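Long-range contacts in putative 3-hydroxybutyryl-CoA dehydratase (Rhodopseudomonas palustris, PDB 3HIN), which probably acts as a lyase of the enoyl-CoA hydratase/isomerase family, interconverting a short-chain 3-hydroxyacyl-CoA and its enoyl-CoA by loss or gain of water: residues V62-I67 with V107-A112; D69-G74 with G115-G120. All coordinates share one frame; numbering follows the deposited sequence.

In the fold
Interaction 1 pairs two parallel strands of the central sheet. Interaction 2 joins the loop and the short strand that follow them, so both chain paths leave the sheet together. The centres of the two contacts are about 14 Å apart. Phe71 bridges them: its CD1 lies 3.2 Å from Ala112 O, and its CE1 lies 3.7 Å from Ile64 O. Interaction 1 is buried deep in the chain. Interaction 2 lies farther out and leads to the start of helix 120-127. In crotonase relatives the oxyanion hole for the thioester carbonyl is built from backbone N-H groups at these loops, and Gly120 probably supplies one of them here.

Interaction 1 of 2, residues V62-I67 with V107-A112; sequences VVIHGI and VPVIAA
Ile64 and Val109 meet on one face of two neighbouring parallel strands, 62-66 and 109-112, in the central sheet of the crotonase fold. The chain passes from one strand to the other through helix 85-103, a beta-alpha-beta crossover. Ile64 CG1 stands beside its own backbone N (chi1 -58°). This leans the chain back from Ala111, its neighbour in register, and sets CD1 3.7 Å from Val109 CG1. On the same face Val62 CB lies 4.1 Å from Val109 CG2. The CG2 branch of Val62 points back toward the start of the strand and meets Val107 CG2 at 3.8 Å, the two side chains at about a right angle. Val63 and Ile110 fill the opposite face and pack on Ala201 of helix 197-208. Val63 CG2 comes within 4.2 Å of Ile110 CB. His65 touches Ala112 through CB alone, because its ring turns away to meet Tyr198. Four backbone hydrogen bonds join the strands. Ile110 sits between Val62 and Ile64: its N donates to Val62 O at 2.8 Å, and its O accepts from Ile64 N. Val62 O takes a second, weaker contact from the CA-H of Val109, with CA 3.3 Å away.

Interaction 2 of 2, residues D69-G74 with G115-G120; sequences DHFSAG and GAVIGG
Phe71 and Val117 form one apolar patch of this contact, and Ala73, Ala116 and Ile118 form another. Phe71 CB lies 3.8 Å from Val117 CG2. Its CG is anti to the backbone N (chi1 -173°), which carries the ring past Val117 toward the central sheet. Val117 in turn packs on Leu122 and Ala125 of helix 120-127. On the other patch Ala73 has Ala116 and Ile118 as neighbours, with its CB 4.3 Å from Ile118 CD1. Ile118 CG1 sits between its own backbone N and carbonyl carbon (chi1 79°). There it rests against the Ala73 carbonyl, 3.4 Å from the O atom. Arg37 also touches Ala73 and Ala116.

The backbones run roughly alongside each other and make a single bridge, Ser72 with Val117. Ser72 N donates to Ala116 O at 3.0 Å, tilted from the carbonyl plane. Ile118 N donates to Ser72 O at 3.1 Å, the straighter approach to a carbonyl. In crotonase relatives the matching two paths supply the oxyanion hole, and these probably do so here. Gly119 is the N-cap of helix 120-127, and Gly74 CA packs 3.9 Å from Gly120 N at the helix start. Gly74 has a positive phi and is hemmed in by Ile118 O and Gly120 N, with no room for a side chain.

Ser72 turns its side chain away from strand 116-118. Its OG accepts from Gly74 N in an ST turn and also hydrogen-bonds to Asn38 O. At the other end Gly115 passes close to Asp69 O and has no room for a side chain. Ala116 N lies at the edge of the His70 ring, only 2° out of its plane, and donates to His70 ND1 at 3.0 Å, while Asp69 CB rests over one face of the ring near its rim.

Interaction 1 of 2, residues V62-I67 with V107-A112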
ATOM      1  N   VAL A  62     -29.470   8.351  -3.145  1.00 32.74           N
ATOM      2  CA  VAL A  62     -29.327   8.679  -1.744  1.00 33.32           C
ATOM      3  C   VAL A  62     -28.763  10.080  -1.648  1.00 31.98           C
ATOM      4  O   VAL A  62     -27.718  10.348  -2.236  1.00 33.65           O
ATOM      5  CB  VAL A  62     -28.319   7.750  -0.984  1.00 32.46           C
ATOM      6  CG1 VAL A  62     -28.345   8.124   0.478  1.00 31.18           C
ATOM      7  CG2 VAL A  62     -28.683   6.331  -1.109  1.00 31.63           C
ATOM      8  N   VAL A  63     -29.446  10.962  -0.912  1.00 31.69           N
ATOM      9  CA  VAL A  63     -28.889  12.276  -0.534  1.00 31.23           C
ATOM     10  C   VAL A  63     -28.565  12.249   0.955  1.00 32.16           C
ATOM     11  O   VAL A  63     -29.458  11.989   1.777  1.00 32.39           O
ATOM     12  CB  VAL A  63     -29.896  13.403  -0.808  1.00 30.70           C
ATOM     13  CG1 VAL A  63     -29.447  14.713  -0.152  1.00 29.81           C
ATOM     14  CG2 VAL A  63     -30.016  13.590  -2.347  1.00 33.98           C
ATOM     15  N   ILE A  64     -27.301  12.498   1.311  1.00 32.44           N
ATOM     16  CA  ILE A  64     -26.929  12.677   2.689  1.00 32.15           C
ATOM     17  C   ILE A  64     -26.732  14.160   2.997  1.00 34.51           C
ATOM     18  O   ILE A  64     -26.072  14.880   2.257  1.00 36.65           O
ATOM     19  CB  ILE A  64     -25.650  12.003   2.995  1.00 32.83           C
ATOM     20  CG1 ILE A  64     -25.743  10.533   2.694  1.00 29.14           C
ATOM     21  CG2 ILE A  64     -25.249  12.252   4.517  1.00 29.09           C
ATOM     22  CD1 ILE A  64     -24.371   9.880   2.806  1.00 34.53           C
ATOM     23  N   HIS A  65     -27.320  14.621   4.075  1.00 32.63           N
ATOM     24  CA  HIS A  65     -27.389  16.060   4.294  1.00 32.82           C
ATOM     25  C   HIS A  65     -27.375  16.350   5.775  1.00 31.56           C
ATOM     26  O   HIS A  65     -27.502  15.453   6.541  1.00 30.70           O
ATOM     27  CB  HIS A  65     -28.649  16.621   3.636  1.00 32.25           C
ATOM     28  CG  HIS A  65     -29.930  16.125   4.221  1.00 33.05           C
ATOM     29  ND1 HIS A  65     -30.801  16.944   4.924  1.00 32.06           N
ATOM     30  CD2 HIS A  65     -30.531  14.918   4.145  1.00 32.28           C
ATOM     31  CE1 HIS A  65     -31.845  16.238   5.318  1.00 34.41           C
ATOM     32  NE2 HIS A  65     -31.715  15.011   4.839  1.00 34.68           N
ATOM     33  N   GLY A  66     -27.149  17.593   6.181  1.00 32.35           N
ATOM     34  CA  GLY A  66     -27.085  17.901   7.623  1.00 34.30           C
ATOM     35  C   GLY A  66     -28.303  18.682   8.113  1.00 35.27           C
ATOM     36  O   GLY A  66     -28.857  19.559   7.405  1.00 34.86           O
ATOM     37  N   ILE A  67     -28.793  18.318   9.298  1.00 38.06           N
ATOM     38  CA  ILE A  67     -29.876  19.087   9.916  1.00 37.79           C
ATOM     39  C   ILE A  67     -29.109  20.178  10.639  1.00 38.48           C
ATOM     40  O   ILE A  67     -28.097  19.884  11.238  1.00 39.20           O
ATOM     41  CB  ILE A  67     -30.648  18.261  10.930  1.00 38.11           C
ATOM     42  CG1 ILE A  67     -31.140  16.945  10.285  1.00 38.76           C
ATOM     43  CG2 ILE A  67     -31.838  19.082  11.515  1.00 39.93           C
ATOM     44  CD1 ILE A  67     -32.330  17.093   9.274  1.00 37.42           C
ATOM     45  N   VAL A 107     -26.654   2.521  -5.650  1.00 33.74           N
ATOM     46  CA  VAL A 107     -27.100   3.748  -6.311  1.00 32.47           C
ATOM     47  C   VAL A 107     -26.214   4.938  -5.994  1.00 33.12           C
ATOM     48  O   VAL A 107     -25.435   4.910  -5.018  1.00 33.89           O
ATOM     49  CB  VAL A 107     -28.550   4.042  -5.904  1.00 33.00           C
ATOM     50  CG1 VAL A 107     -29.423   2.883  -6.390  1.00 30.96           C
ATOM     51  CG2 VAL A 107     -28.661   4.307  -4.380  1.00 25.35           C
ATOM     52  N   PRO A 108     -26.319   6.012  -6.815  1.00 34.00           N
ATOM     53  CA  PRO A 108     -25.376   7.093  -6.465  1.00 33.38           C
ATOM     54  C   PRO A 108     -25.757   7.822  -5.176  1.00 33.13           C
ATOM     55  O   PRO A 108     -26.940   8.028  -4.893  1.00 33.19           O
ATOM     56  CB  PRO A 108     -25.477   8.070  -7.611  1.00 31.91           C
ATOM     57  CG  PRO A 108     -26.444   7.472  -8.631  1.00 34.42           C
ATOM     58  CD  PRO A 108     -26.907   6.149  -8.172  1.00 33.73           C
ATOM     59  N   VAL A 109     -24.724   8.249  -4.457  1.00 33.23           N
ATOM     60  CA  VAL A 109     -24.878   9.017  -3.225  1.00 31.15           C
ATOM     61  C   VAL A 109     -24.420  10.454  -3.444  1.00 30.97           C
ATOM     62  O   VAL A 109     -23.295  10.704  -3.939  1.00 29.88           O
ATOM     63  CB  VAL A 109     -24.062   8.399  -2.125  1.00 30.07           C
ATOM     64  CG1 VAL A 109     -24.233   9.177  -0.812  1.00 28.86           C
ATOM     65  CG2 VAL A 109     -24.461   6.937  -1.952  1.00 32.10           C
ATOM     66  N   ILE A 110     -25.296  11.394  -3.068  1.00 30.84           N
ATOM     67  CA  ILE A 110     -25.015  12.793  -3.209  1.00 32.17           C
ATOM     68  C   ILE A 110     -24.942  13.388  -1.810  1.00 32.49           C
ATOM     69  O   ILE A 110     -25.861  13.201  -1.033  1.00 33.37           O
ATOM     70  CB  ILE A 110     -26.144  13.511  -4.085  1.00 32.78           C
ATOM     71  CG1 ILE A 110     -26.276  12.822  -5.460  1.00 33.83           C
ATOM     72  CG2 ILE A 110     -25.860  15.030  -4.275  1.00 31.44           C
ATOM     73  CD1 ILE A 110     -27.619  12.253  -5.704  1.00 33.98           C
ATOM     74  N   ALA A 111     -23.900  14.149  -1.513  1.00 32.32           N
ATOM     75  CA  ALA A 111     -23.800  14.825  -0.207  1.00 32.73           C
ATOM     76  C   ALA A 111     -24.083  16.328  -0.376  1.00 33.59           C
ATOM     77  O   ALA A 111     -23.479  16.985  -1.235  1.00 35.14           O
ATOM     78  CB  ALA A 111     -22.396  14.604   0.374  1.00 32.59           C
ATOM     79  N   ALA A 112     -25.018  16.857   0.409  1.00 31.72           N
ATOM     80  CA  ALA A 112     -25.356  18.249   0.379  1.00 30.93           C
ATOM     81  C   ALA A 112     -24.527  18.909   1.447  1.00 31.53           C
ATOM     82  O   ALA A 112     -24.688  18.574   2.631  1.00 32.10           O
ATOM     83  CB  ALA A 112     -26.905  18.422   0.624  1.00 30.37           C
TER

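Interaction 2 of 2, residues D69-G74 with G115-G120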
ATOM      1  N   ASP A  69     -27.159  24.117  10.854  1.00 37.88           N
ATOM      2  CA  ASP A  69     -26.293  24.910  10.004  1.00 38.56           C
ATOM      3  C   ASP A  69     -25.116  24.127   9.414  1.00 37.71           C
ATOM      4  O   ASP A  69     -24.499  24.608   8.478  1.00 37.87           O
ATOM      5  CB  ASP A  69     -25.754  26.102  10.789  1.00 38.83           C
ATOM      6  CG  ASP A  69     -26.879  27.033  11.316  1.00 43.15           C
ATOM      7  OD1 ASP A  69     -28.026  27.032  10.762  1.00 39.38           O
ATOM      8  OD2 ASP A  69     -26.569  27.790  12.293  1.00 44.81           O
ATOM      9  N   HIS A  70     -24.820  22.927   9.914  1.00 36.50           N
ATOM     10  CA  HIS A  70     -23.578  22.251   9.493  1.00 37.12           C
ATOM     11  C   HIS A  70     -23.798  20.873   8.872  1.00 36.15           C
ATOM     12  O   HIS A  70     -24.781  20.158   9.191  1.00 37.24           O
ATOM     13  CB  HIS A  70     -22.542  22.167  10.650  1.00 37.59           C
ATOM     14  CG  HIS A  70     -22.334  23.471  11.335  1.00 37.07           C
ATOM     15  ND1 HIS A  70     -21.431  24.410  10.871  1.00 38.30           N
ATOM     16  CD2 HIS A  70     -23.001  24.051  12.366  1.00 37.10           C
ATOM     17  CE1 HIS A  70     -21.516  25.495  11.627  1.00 41.69           C
ATOM     18  NE2 HIS A  70     -22.468  25.303  12.534  1.00 40.16           N
ATOM     19  N   PHE A  71     -22.869  20.501   7.987  1.00 35.50           N
ATOM     20  CA  PHE A  71     -22.833  19.140   7.522  1.00 32.47           C
ATOM     21  C   PHE A  71     -22.343  18.203   8.652  1.00 31.51           C
ATOM     22  O   PHE A  71     -23.138  17.440   9.231  1.00 31.41           O
ATOM     23  CB  PHE A  71     -21.980  19.022   6.286  1.00 31.97           C
ATOM     24  CG  PHE A  71     -22.052  17.680   5.705  1.00 31.00           C
ATOM     25  CD1 PHE A  71     -23.266  17.213   5.140  1.00 30.73           C
ATOM     26  CD2 PHE A  71     -20.978  16.845   5.759  1.00 28.49           C
ATOM     27  CE1 PHE A  71     -23.334  15.894   4.593  1.00 31.33           C
ATOM     28  CE2 PHE A  71     -21.027  15.513   5.178  1.00 30.41           C
ATOM     29  CZ  PHE A  71     -22.177  15.039   4.641  1.00 26.16           C
ATOM     30  N   SER A  72     -21.064  18.289   8.992  1.00 30.44           N
ATOM     31  CA  SER A  72     -20.518  17.560  10.129  1.00 32.19           C
ATOM     32  C   SER A  72     -19.167  18.130  10.456  1.00 33.52           C
ATOM     33  O   SER A  72     -18.345  18.395   9.576  1.00 33.12           O
ATOM     34  CB  SER A  72     -20.415  16.060   9.855  1.00 31.37           C
ATOM     35  OG  SER A  72     -19.660  15.411  10.861  1.00 33.23           O
ATOM     36  N   ALA A  73     -18.954  18.344  11.744  1.00 35.26           N
ATOM     37  CA  ALA A  73     -17.695  18.812  12.267  1.00 36.04           C
ATOM     38  C   ALA A  73     -16.778  17.635  12.536  1.00 37.22           C
ATOM     39  O   ALA A  73     -15.770  17.788  13.186  1.00 37.13           O
ATOM     40  CB  ALA A  73     -17.957  19.600  13.576  1.00 37.38           C
ATOM     41  N   GLY A  74     -17.158  16.450  12.070  1.00 37.99           N
ATOM     42  CA  GLY A  74     -16.336  15.283  12.276  1.00 39.68           C
ATOM     43  C   GLY A  74     -16.471  14.679  13.656  1.00 40.45           C
ATOM     44  O   GLY A  74     -17.550  14.723  14.232  1.00 40.11           O
ATOM     45  N   GLY A 115     -21.895  24.796   5.910  1.00 31.63           N
ATOM     46  CA  GLY A 115     -21.250  25.020   7.204  1.00 32.39           C
ATOM     47  C   GLY A 115     -20.058  24.082   7.325  1.00 32.52           C
ATOM     48  O   GLY A 115     -19.382  23.812   6.371  1.00 33.78           O
ATOM     49  N   ALA A 116     -19.840  23.543   8.502  1.00 33.57           N
ATOM     50  CA  ALA A 116     -18.641  22.742   8.750  1.00 33.99           C
ATOM     51  C   ALA A 116     -18.623  21.401   7.995  1.00 33.43           C
ATOM     52  O   ALA A 116     -19.614  20.656   7.976  1.00 32.39           O
ATOM     53  CB  ALA A 116     -18.442  22.577  10.297  1.00 34.44           C
ATOM     54  N   VAL A 117     -17.526  21.138   7.273  1.00 33.33           N
ATOM     55  CA  VAL A 117     -17.291  19.823   6.609  1.00 32.27           C
ATOM     56  C   VAL A 117     -15.860  19.509   6.925  1.00 33.33           C
ATOM     57  O   VAL A 117     -14.939  19.756   6.133  1.00 32.58           O
ATOM     58  CB  VAL A 117     -17.475  19.907   5.077  1.00 33.28           C
ATOM     59  CG1 VAL A 117     -17.250  18.525   4.446  1.00 31.90           C
ATOM     60  CG2 VAL A 117     -18.952  20.573   4.670  1.00 30.96           C
ATOM     61  N   ILE A 118     -15.633  19.065   8.137  1.00 33.33           N
ATOM     62  CA  ILE A 118     -14.271  19.002   8.566  1.00 33.95           C
ATOM     63  C   ILE A 118     -13.924  17.642   9.164  1.00 33.42           C
ATOM     64  O   ILE A 118     -14.781  17.020   9.799  1.00 32.60           O
ATOM     65  CB  ILE A 118     -13.890  20.186   9.532  1.00 35.52           C
ATOM     66  CG1 ILE A 118     -14.371  19.946  10.941  1.00 35.01           C
ATOM     67  CG2 ILE A 118     -14.432  21.550   9.050  1.00 37.40           C
ATOM     68  CD1 ILE A 118     -14.409  21.347  11.796  1.00 40.72           C
ATOM     69  N   GLY A 119     -12.650  17.213   9.013  1.00 32.95           N
ATOM     70  CA  GLY A 119     -12.204  15.963   9.672  1.00 33.05           C
ATOM     71  C   GLY A 119     -13.001  14.799   9.097  1.00 33.91           C
ATOM     72  O   GLY A 119     -13.208  14.723   7.874  1.00 35.27           O
ATOM     73  N   GLY A 120     -13.521  13.932   9.984  1.00 34.68           N
ATOM     74  CA  GLY A 120     -14.415  12.842   9.602  1.00 34.33           C
ATOM     75  C   GLY A 120     -15.569  13.240   8.705  1.00 34.48           C
ATOM     76  O   GLY A 120     -16.010  12.468   7.850  1.00 35.28           O
TER